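Local coordinates for protein TfuB1 (Thermobifida fusca, PDB 6JX3) that binds the leader peptide of a lasso peptide precursor through a PqqD-like recognition fold and so probably presents the precursor to the processing enzymes, at residues A[20-25]-A[34-39]; A[30-35]-A[43-48]; A[64-69]-A[79-84]. All blocks are in the same frame, centred on the assembly; numbering follows the deposited sequence.

Contact 1. Residues A[20-25]-A[34-39]; sequences RPEISV and LLDGRS. With ZN (zinc ion), chain C.
Glu-22 and Arg-38 cross at about a right angle at the hairpin's open end, away from its turn, yet their flat ends are stacked: carboxylate and guanidinium planes differ by 7°, and Glu-22 OE1 sits 3.4 Å from Arg-38 CZ, over the centre of the guanidinium. No N-H of Arg-38 points at this oxygen, so the attraction is one of charge alone. Arg-20 instead meets Glu-22 edge-on, with NE donating to the syn lone pair of OE2 at 2.8 Å and 175°. OE2 also binds the zinc ion at 1.9 Å. The Asp-36 carboxylate, turned 65° from that of Glu-22, supplies OD2 to the zinc at 2.0 Å, with water 2 a further ligand. The other oxygen of Asp-36, OD1, accepts from the backbone N of Arg-38, forming an Asx turn, and from that of Ser-39, which fixes the carboxylate's rotation. Behind the metal, Ser-24 and Leu-35 exchange two antiparallel backbone bonds. Arg-20 NH2 and Arg-38 NH1, both donors, lie only 2.9 Å apart; the Glu-22 carboxylate, which pairs with both arginines, probably offsets their repulsion, as the two carboxylates balance the zinc, making this surface site a largely electrostatic tie.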
loop_
_atom_site.group_PDB
_atom_site.type_symbol
_atom_site.label_atom_id
_atom_site.label_comp_id
_atom_site.label_asym_id
_atom_site.label_seq_id
_atom_site.Cartn_x
_atom_site.Cartn_y
_atom_site.Cartn_z
ATOM N N ARG A 20 -4.688 0.193 10.537
ATOM C CA ARG A 20 -5.468 0.677 11.658
ATOM C C ARG A 20 -6.757 -0.142 11.754
ATOM O O ARG A 20 -7.213 -0.716 10.758
ATOM C CB ARG A 20 -5.763 2.171 11.502
ATOM C CG ARG A 20 -4.544 3.112 11.769
ATOM C CD ARG A 20 -4.985 4.560 12.075
ATOM N NE ARG A 20 -6.134 4.539 12.973
ATOM C CZ ARG A 20 -6.054 4.510 14.300
ATOM N NH1 ARG A 20 -4.871 4.560 14.908
ATOM N NH2 ARG A 20 -7.164 4.436 15.021
ATOM N N PRO A 21 -7.339 -0.250 12.950
ATOM C CA PRO A 21 -8.465 -1.183 13.137
ATOM C C PRO A 21 -9.686 -0.853 12.302
ATOM O O PRO A 21 -10.459 -1.765 11.972
ATOM C CB PRO A 21 -8.780 -1.066 14.636
ATOM C CG PRO A 21 -7.595 -0.422 15.246
ATOM C CD PRO A 21 -6.945 0.413 14.201
ATOM N N GLU A 22 -9.893 0.416 11.966
ATOM C CA GLU A 22 -11.085 0.844 11.244
ATOM C C GLU A 22 -10.938 0.746 9.727
ATOM O O GLU A 22 -11.847 1.164 8.996
ATOM C CB GLU A 22 -11.449 2.279 11.645
ATOM C CG GLU A 22 -10.523 3.359 11.085
ATOM C CD GLU A 22 -9.286 3.635 11.943
ATOM O OE1 GLU A 22 -8.926 2.821 12.822
ATOM O OE2 GLU A 22 -8.650 4.682 11.734
ATOM N N ILE A 23 -9.839 0.176 9.241
ATOM C CA ILE A 23 -9.567 0.110 7.810
ATOM C C ILE A 23 -10.139 -1.179 7.240
ATOM O O ILE A 23 -9.893 -2.268 7.768
ATOM C CB ILE A 23 -8.058 0.194 7.536
ATOM C CG1 ILE A 23 -7.463 1.475 8.126
ATOM C CG2 ILE A 23 -7.801 0.071 6.037
ATOM C CD1 ILE A 23 -8.163 2.764 7.655
ATOM N N SER A 24 -10.911 -1.061 6.163
ATOM C CA SER A 24 -11.392 -2.199 5.394
ATOM C C SER A 24 -10.753 -2.171 4.015
ATOM O O SER A 24 -10.320 -1.122 3.535
ATOM C CB SER A 24 -12.923 -2.181 5.263
ATOM O OG SER A 24 -13.543 -2.336 6.527
ATOM N N VAL A 25 -10.715 -3.333 3.369
ATOM C CA VAL A 25 -10.102 -3.485 2.060
ATOM C C VAL A 25 -11.110 -4.077 1.093
ATOM O O VAL A 25 -11.896 -4.954 1.462
ATOM C CB VAL A 25 -8.867 -4.402 2.131
ATOM C CG1 VAL A 25 -8.130 -4.412 0.794
ATOM C CG2 VAL A 25 -7.954 -3.997 3.302
ATOM N N LEU A 34 -8.797 0.933 0.038
ATOM C CA LEU A 34 -8.785 0.927 1.492
ATOM C C LEU A 34 -9.781 1.969 1.963
ATOM O O LEU A 34 -9.766 3.100 1.475
ATOM C CB LEU A 34 -7.402 1.263 2.058
ATOM C CG LEU A 34 -6.258 0.273 1.810
ATOM C CD1 LEU A 34 -4.968 0.760 2.462
ATOM C CD2 LEU A 34 -6.627 -1.046 2.367
ATOM N N LEU A 35 -10.638 1.584 2.894
ATOM C CA LEU A 35 -11.690 2.452 3.395
ATOM C C LEU A 35 -11.471 2.676 4.876
ATOM O O LEU A 35 -11.310 1.714 5.631
ATOM C CB LEU A 35 -13.070 1.828 3.160
ATOM C CG LEU A 35 -14.199 2.432 3.988
ATOM C CD1 LEU A 35 -14.519 3.847 3.482
ATOM C CD2 LEU A 35 -15.417 1.518 3.912
ATOM N N ASP A 36 -11.480 3.940 5.295
ATOM C CA ASP A 36 -11.451 4.269 6.712
ATOM C C ASP A 36 -12.885 4.416 7.199
ATOM O O ASP A 36 -13.576 5.369 6.829
ATOM C CB ASP A 36 -10.659 5.546 6.952
ATOM C CG ASP A 36 -10.444 5.817 8.419
ATOM O OD1 ASP A 36 -11.420 5.817 9.195
ATOM O OD2 ASP A 36 -9.280 6.021 8.806
ATOM N N GLY A 37 -13.322 3.477 8.038
ATOM C CA GLY A 37 -14.709 3.420 8.463
ATOM C C GLY A 37 -15.118 4.520 9.410
ATOM O O GLY A 37 -16.318 4.708 9.636
ATOM N N ARG A 38 -14.154 5.243 9.970
ATOM C CA ARG A 38 -14.476 6.341 10.876
ATOM C C ARG A 38 -14.563 7.655 10.107
ATOM O O ARG A 38 -15.566 8.372 10.176
ATOM C CB ARG A 38 -13.406 6.420 11.970
ATOM C CG ARG A 38 -13.350 5.208 12.879
ATOM C CD ARG A 38 -12.101 5.306 13.740
ATOM N NE ARG A 38 -11.860 4.115 14.545
ATOM C CZ ARG A 38 -10.840 3.998 15.389
ATOM N NH1 ARG A 38 -9.987 5.005 15.538
ATOM N NH2 ARG A 38 -10.682 2.890 16.097
ATOM N N SER A 39 -13.506 7.971 9.358
ATOM C CA SER A 39 -13.437 9.244 8.648
ATOM C C SER A 39 -14.205 9.200 7.348
ATOM O O SER A 39 -14.590 10.248 6.821
ATOM C CB SER A 39 -11.993 9.592 8.335
ATOM O OG SER A 39 -11.490 8.676 7.367
HETATM ZN ZN ZN C . -9.009 6.331 10.774
HETATM O O HOH W 1 -8.041 3.957 17.964
HETATM O O HOH W 2 -7.103 7.240 10.657
#

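Contact 2. Residues A[30-35]-A[43-48]; sequences YGMVLL and WQLNDT
Gln-44 leaves strand 41-45 on the face it shares with Val-33, its partner in a non-hydrogen-bonded antiparallel pair with CA atoms 4.5 Å apart. From CB the chain runs to CG, anti to the backbone N (chi1 -165°), and CG passes 3.8 Å from Met-32 O. A bend at chi2 (-116°) then swings the amide back toward the other strand. CD comes 3.8 Å from Tyr-30 O, and at the tip NE2 lies 3.1 Å from the same Tyr-30 O, but the angle is too poor for a hydrogen bond.

The backbone provides firmer evidence of the pairing. Leu-34 and Trp-43 form a hydrogen-bonded pair, each N donating to the other's O, with both donors in the carbonyl plane. Farther along, Leu-45 N gives Met-32 O a nearly straight bond of 2.8 Å, approaching almost along the C=O axis. Water 3 then bridges the widening end, accepting from Met-32 N and donating to Leu-45 O. Opposite the Gln-44 side, Leu-45 CD1 packs obliquely against Leu-34 CG at 3.9 Å, while Met-32 and Leu-45 extend this apolar face to Val-53 of helix 47-57. Trp-43 brings the edge of its indole toward Leu-34 O, with CD1 3.6 Å away.

This hairpin joins the central strand to the edge strand on which the leader peptide docks: Trp-43, Gln-44 and Leu-45 continue the sheet into an antiparallel strand of the bound peptide, and Asn-46 and Thr-48 also bond to its backbone. The arrangement is the peptide-binding edge of an RRE domain. With the inner edge of strand 41-45 secured by Leu-34 and Met-32, its outer edge can pair with the peptide's main chain, while the side chains of Trp-43, Gln-44 and Leu-45 pack on the peptide and probably add selectivity.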
loop_
_atom_site.group_PDB
_atom_site.type_symbol
_atom_site.label_atom_id
_atom_site.label_comp_id
_atom_site.label_asym_id
_atom_site.label_seq_id
_atom_site.Cartn_x
_atom_site.Cartn_y
_atom_site.Cartn_z
ATOM N N TYR A 30 -11.020 -1.377 -10.405
ATOM C CA TYR A 30 -10.011 -0.324 -10.426
ATOM C C TYR A 30 -8.738 -0.722 -9.690
ATOM O O TYR A 30 -7.692 -0.100 -9.911
ATOM C CB TYR A 30 -10.575 0.964 -9.817
ATOM C CG TYR A 30 -11.968 1.319 -10.291
ATOM C CD1 TYR A 30 -13.045 1.303 -9.411
ATOM C CD2 TYR A 30 -12.205 1.674 -11.614
ATOM C CE1 TYR A 30 -14.323 1.627 -9.837
ATOM C CE2 TYR A 30 -13.479 2.000 -12.050
ATOM C CZ TYR A 30 -14.534 1.975 -11.157
ATOM O OH TYR A 30 -15.802 2.299 -11.587
ATOM N N GLY A 31 -8.800 -1.742 -8.823
ATOM C CA GLY A 31 -7.682 -2.214 -8.039
ATOM C C GLY A 31 -8.054 -2.291 -6.573
ATOM O O GLY A 31 -9.238 -2.307 -6.214
ATOM N N MET A 32 -7.024 -2.334 -5.722
ATOM C CA MET A 32 -7.216 -2.450 -4.280
ATOM C C MET A 32 -7.604 -1.104 -3.691
ATOM O O MET A 32 -6.981 -0.077 -3.991
ATOM C CB MET A 32 -5.949 -2.966 -3.601
ATOM C CG MET A 32 -6.015 -3.002 -2.082
ATOM S SD MET A 32 -4.617 -3.923 -1.394
ATOM C CE MET A 32 -4.753 -3.581 0.351
ATOM N N VAL A 33 -8.636 -1.110 -2.854
ATOM C CA VAL A 33 -9.164 0.088 -2.216
ATOM C C VAL A 33 -9.150 -0.118 -0.707
ATOM O O VAL A 33 -9.449 -1.220 -0.227
ATOM C CB VAL A 33 -10.589 0.388 -2.726
ATOM C CG1 VAL A 33 -11.171 1.599 -2.030
ATOM C CG2 VAL A 33 -10.576 0.574 -4.242
ATOM N N LEU A 34 -8.797 0.933 0.038
ATOM C CA LEU A 34 -8.785 0.927 1.492
ATOM C C LEU A 34 -9.781 1.969 1.963
ATOM O O LEU A 34 -9.766 3.100 1.475
ATOM C CB LEU A 34 -7.402 1.263 2.058
ATOM C CG LEU A 34 -6.258 0.273 1.810
ATOM C CD1 LEU A 34 -4.968 0.760 2.462
ATOM C CD2 LEU A 34 -6.627 -1.046 2.367
ATOM N N LEU A 35 -10.638 1.584 2.894
ATOM C CA LEU A 35 -11.690 2.452 3.395
ATOM C C LEU A 35 -11.471 2.676 4.876
ATOM O O LEU A 35 -11.310 1.714 5.631
ATOM C CB LEU A 35 -13.070 1.828 3.160
ATOM C CG LEU A 35 -14.199 2.432 3.988
ATOM C CD1 LEU A 35 -14.519 3.847 3.482
ATOM C CD2 LEU A 35 -15.417 1.518 3.912
ATOM N N TRP A 43 -9.286 5.215 -0.399
ATOM C CA TRP A 43 -8.069 5.387 -1.163
ATOM C C TRP A 43 -7.939 4.236 -2.135
ATOM O O TRP A 43 -8.351 3.111 -1.832
ATOM C CB TRP A 43 -6.847 5.388 -0.248
ATOM C CG TRP A 43 -6.988 6.275 0.934
ATOM C CD1 TRP A 43 -7.661 6.005 2.094
ATOM C CD2 TRP A 43 -6.447 7.579 1.076
ATOM N NE1 TRP A 43 -7.563 7.065 2.953
ATOM C CE2 TRP A 43 -6.826 8.051 2.349
ATOM C CE3 TRP A 43 -5.679 8.402 0.249
ATOM C CZ2 TRP A 43 -6.462 9.307 2.813
ATOM C CZ3 TRP A 43 -5.312 9.652 0.718
ATOM C CH2 TRP A 43 -5.706 10.092 1.985
ATOM N N GLN A 44 -7.359 4.522 -3.296
ATOM C CA GLN A 44 -7.034 3.486 -4.264
ATOM C C GLN A 44 -5.525 3.301 -4.300
ATOM O O GLN A 44 -4.766 4.275 -4.285
ATOM C CB GLN A 44 -7.548 3.830 -5.661
ATOM C CG GLN A 44 -7.549 2.643 -6.612
ATOM C CD GLN A 44 -6.603 2.829 -7.781
ATOM O OE1 GLN A 44 -6.492 3.922 -8.338
ATOM N NE2 GLN A 44 -5.917 1.752 -8.164
ATOM N N LEU A 45 -5.108 2.044 -4.314
ATOM C CA LEU A 45 -3.706 1.683 -4.419
ATOM C C LEU A 45 -3.451 1.150 -5.819
ATOM O O LEU A 45 -4.237 0.349 -6.331
ATOM C CB LEU A 45 -3.338 0.626 -3.373
ATOM C CG LEU A 45 -3.136 1.080 -1.924
ATOM C CD1 LEU A 45 -4.398 1.689 -1.311
ATOM C CD2 LEU A 45 -2.646 -0.090 -1.081
ATOM N N ASN A 46 -2.358 1.587 -6.447
ATOM C CA ASN A 46 -2.062 1.018 -7.752
ATOM C C ASN A 46 -1.501 -0.391 -7.559
ATOM O O ASN A 46 -1.420 -0.902 -6.441
ATOM C CB ASN A 46 -1.154 1.949 -8.559
ATOM C CG ASN A 46 0.292 1.983 -8.069
ATOM O OD1 ASN A 46 0.617 1.526 -6.979
ATOM N ND2 ASN A 46 1.164 2.549 -8.892
ATOM N N ASP A 47 -1.136 -1.052 -8.661
ATOM C CA ASP A 47 -0.818 -2.476 -8.574
ATOM C C ASP A 47 0.389 -2.724 -7.680
ATOM O O ASP A 47 0.374 -3.637 -6.846
ATOM C CB ASP A 47 -0.575 -3.050 -9.971
ATOM C CG ASP A 47 -1.866 -3.316 -10.725
ATOM O OD1 ASP A 47 -2.942 -3.285 -10.088
ATOM O OD2 ASP A 47 -1.805 -3.555 -11.951
ATOM N N THR A 48 1.436 -1.914 -7.823
ATOM C CA THR A 48 2.642 -2.106 -7.022
ATOM C C THR A 48 2.375 -1.814 -5.554
ATOM O O THR A 48 2.820 -2.547 -4.670
ATOM C CB THR A 48 3.755 -1.206 -7.547
ATOM O OG1 THR A 48 3.908 -1.416 -8.956
ATOM C CG2 THR A 48 5.063 -1.507 -6.836
HETATM O O HOH W 3 -4.576 -2.277 -7.008
#

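Contact 3. Residues A[64-69]-A[79-84]; sequences DVAQFL and DAERDI. With ZN (zinc ion), chain E.
Apolar packing carries the meeting of helices 62-72 and 77-93, whose short segments 64-69 and 79-84 approach to 8.7 Å between axes with their directions 128° apart. Ile-84 reaches farthest across. Its CG1 is anti to the carbonyl carbon (chi1 -70°), and the extended second torsion carries CD1 to the backbone of Ala-66, 3.3 Å from the N. Around that methyl lie Val-65 CG1 at 3.7 Å, Ala-66 CB at 3.8 Å and Leu-69 CD1 at 3.9 Å, with the Val-65 and Leu-69 branches crossing Ile-84 obliquely. An alanine here would probably lose the packing of CD1 against Val-65, Ala-66 and Leu-69 and loosen the junction of the two helices. Two small residues set the closest backbone approach: Ala-66 and Ala-80 have CA atoms 5.2 Å apart and meet methyl to methyl, while Ala-80 CB also touches Leu-69 CB. At the margin, the aliphatic CG of Glu-81 lies 3.7 Å from Ala-66 CB.

Polar interactions stay within each helix or lead outward. No hydrogen bond links the two segments. The carboxylate of Glu-81 pairs with Arg-77, and Arg-82 NH1 forms a salt bridge with Asp-79 OD1.

Metal binding occurs away from the interface: Asp-64 OD2 holds one zinc ion at 1.9 Å together with water 4, and Asp-79 OD1 is a ligand of another. Asp-83 hydrogen-bonds an aromatic side chain of the bound peptide. The seam therefore rests on methyl and aliphatic contacts in the helical part of this HTH-clan fold, with its charges directed to metals, salt bridges and peptide.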
loop_
_atom_site.group_PDB
_atom_site.type_symbol
_atom_site.label_atom_id
_atom_site.label_comp_id
_atom_site.label_asym_id
_atom_site.label_seq_id
_atom_site.Cartn_x
_atom_site.Cartn_y
_atom_site.Cartn_z
ATOM N N ASP A 64 12.166 -8.176 2.669
ATOM C CA ASP A 64 11.590 -9.233 1.842
ATOM C C ASP A 64 10.910 -8.651 0.612
ATOM O O ASP A 64 11.035 -9.180 -0.498
ATOM C CB ASP A 64 10.528 -9.996 2.617
ATOM C CG ASP A 64 11.075 -10.927 3.650
ATOM O OD1 ASP A 64 12.298 -11.207 3.694
ATOM O OD2 ASP A 64 10.214 -11.371 4.436
ATOM N N VAL A 65 10.097 -7.615 0.820
ATOM C CA VAL A 65 9.326 -7.057 -0.280
ATOM C C VAL A 65 10.252 -6.407 -1.290
ATOM O O VAL A 65 10.024 -6.495 -2.500
ATOM C CB VAL A 65 8.267 -6.075 0.244
ATOM C CG1 VAL A 65 7.454 -5.483 -0.928
ATOM C CG2 VAL A 65 7.366 -6.784 1.241
ATOM N N ALA A 66 11.317 -5.752 -0.819
ATOM C CA ALA A 66 12.276 -5.179 -1.758
ATOM C C ALA A 66 12.905 -6.269 -2.614
ATOM O O ALA A 66 13.056 -6.106 -3.830
ATOM C CB ALA A 66 13.354 -4.391 -1.008
ATOM N N GLN A 67 13.258 -7.396 -1.992
ATOM C CA GLN A 67 13.842 -8.511 -2.735
ATOM C C GLN A 67 12.865 -9.035 -3.770
ATOM O O GLN A 67 13.244 -9.327 -4.911
ATOM C CB GLN A 67 14.241 -9.625 -1.768
ATOM C CG GLN A 67 15.022 -10.775 -2.408
ATOM C CD GLN A 67 16.217 -10.300 -3.215
ATOM O OE1 GLN A 67 16.995 -9.458 -2.764
ATOM N NE2 GLN A 67 16.361 -10.832 -4.427
ATOM N N PHE A 68 11.597 -9.157 -3.387
ATOM C CA PHE A 68 10.574 -9.577 -4.333
ATOM C C PHE A 68 10.479 -8.598 -5.493
ATOM O O PHE A 68 10.513 -8.998 -6.664
ATOM C CB PHE A 68 9.230 -9.699 -3.618
ATOM C CG PHE A 68 8.060 -9.710 -4.547
ATOM C CD1 PHE A 68 7.686 -10.866 -5.202
ATOM C CD2 PHE A 68 7.343 -8.556 -4.770
ATOM C CE1 PHE A 68 6.612 -10.864 -6.063
ATOM C CE2 PHE A 68 6.287 -8.547 -5.636
ATOM C CZ PHE A 68 5.917 -9.701 -6.281
ATOM N N LEU A 69 10.385 -7.298 -5.188
ATOM C CA LEU A 69 10.211 -6.324 -6.260
ATOM C C LEU A 69 11.367 -6.378 -7.248
ATOM O O LEU A 69 11.147 -6.326 -8.459
ATOM C CB LEU A 69 10.065 -4.914 -5.688
ATOM C CG LEU A 69 8.760 -4.623 -4.945
ATOM C CD1 LEU A 69 8.800 -3.208 -4.435
ATOM C CD2 LEU A 69 7.555 -4.814 -5.874
ATOM N N ASP A 79 16.092 1.518 -5.123
ATOM C CA ASP A 79 14.842 2.206 -5.413
ATOM C C ASP A 79 13.662 1.488 -4.773
ATOM O O ASP A 79 12.732 2.131 -4.278
ATOM C CB ASP A 79 14.637 2.311 -6.921
ATOM C CG ASP A 79 15.487 3.395 -7.548
ATOM O OD1 ASP A 79 15.874 4.339 -6.828
ATOM O OD2 ASP A 79 15.771 3.293 -8.758
ATOM N N ALA A 80 13.685 0.153 -4.792
ATOM C CA ALA A 80 12.602 -0.609 -4.182
ATOM C C ALA A 80 12.511 -0.324 -2.695
ATOM O O ALA A 80 11.415 -0.103 -2.171
ATOM C CB ALA A 80 12.800 -2.104 -4.415
ATOM N N GLU A 81 13.655 -0.308 -2.000
ATOM C CA GLU A 81 13.623 -0.011 -0.572
ATOM C C GLU A 81 13.082 1.388 -0.305
ATOM O O GLU A 81 12.304 1.584 0.632
ATOM C CB GLU A 81 15.012 -0.157 0.041
ATOM C CG GLU A 81 15.540 -1.574 -0.004
ATOM C CD GLU A 81 16.753 -1.763 0.863
ATOM O OE1 GLU A 81 16.810 -1.110 1.918
ATOM O OE2 GLU A 81 17.622 -2.574 0.494
ATOM N N ARG A 82 13.500 2.376 -1.098
ATOM C CA ARG A 82 13.001 3.731 -0.880
ATOM C C ARG A 82 11.522 3.823 -1.178
ATOM O O ARG A 82 10.783 4.504 -0.462
ATOM C CB ARG A 82 13.742 4.730 -1.755
ATOM C CG ARG A 82 15.197 4.847 -1.523
ATOM C CD ARG A 82 15.547 6.271 -1.868
ATOM N NE ARG A 82 15.767 6.383 -3.307
ATOM C CZ ARG A 82 16.833 5.906 -3.938
ATOM N NH1 ARG A 82 16.946 6.038 -5.254
ATOM N NH2 ARG A 82 17.808 5.342 -3.243
ATOM N N ASP A 83 11.077 3.161 -2.247
ATOM C CA ASP A 83 9.673 3.239 -2.617
ATOM C C ASP A 83 8.792 2.561 -1.580
ATOM O O ASP A 83 7.687 3.039 -1.288
ATOM C CB ASP A 83 9.456 2.608 -3.988
ATOM C CG ASP A 83 9.953 3.479 -5.123
ATOM O OD1 ASP A 83 9.908 2.999 -6.278
ATOM O OD2 ASP A 83 10.401 4.622 -4.865
ATOM N N ILE A 84 9.231 1.413 -1.059
ATOM C CA ILE A 84 8.458 0.745 -0.016
ATOM C C ILE A 84 8.360 1.636 1.206
ATOM O O ILE A 84 7.291 1.784 1.808
ATOM C CB ILE A 84 9.096 -0.606 0.338
ATOM C CG1 ILE A 84 8.909 -1.581 -0.817
ATOM C CG2 ILE A 84 8.507 -1.160 1.638
ATOM C CD1 ILE A 84 9.887 -2.759 -0.728
HETATM ZN ZN ZN E . 10.642 -12.793 5.683
HETATM O O HOH W 4 8.690 -13.496 6.334
#

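How the contacts relate
Contacts 1 and 2 are successive hairpins of one antiparallel sheet, ordered 23-27, 32-36, 41-45. They share Leu-34 and Leu-35, their centres lie 13 Å apart, and Val-25 CG1 meets Met-32 CE at 3.5 Å. Contact 3 follows in the chain and joins helices 62-72 and 77-93, its centre 18 Å from contact 2 and 25 Å from contact 1. Thr-48 touches Leu-69 between contacts 2 and 3, whereas contacts 1 and 3, on opposite sides of the chain's centre, have nearest atoms about 12 Å apart, so the zinc of contact 1 is remote from the helix pair. Strand 41-45 and helix 77-93 both supply residues to the bound leader peptide, consistent with a groove between them.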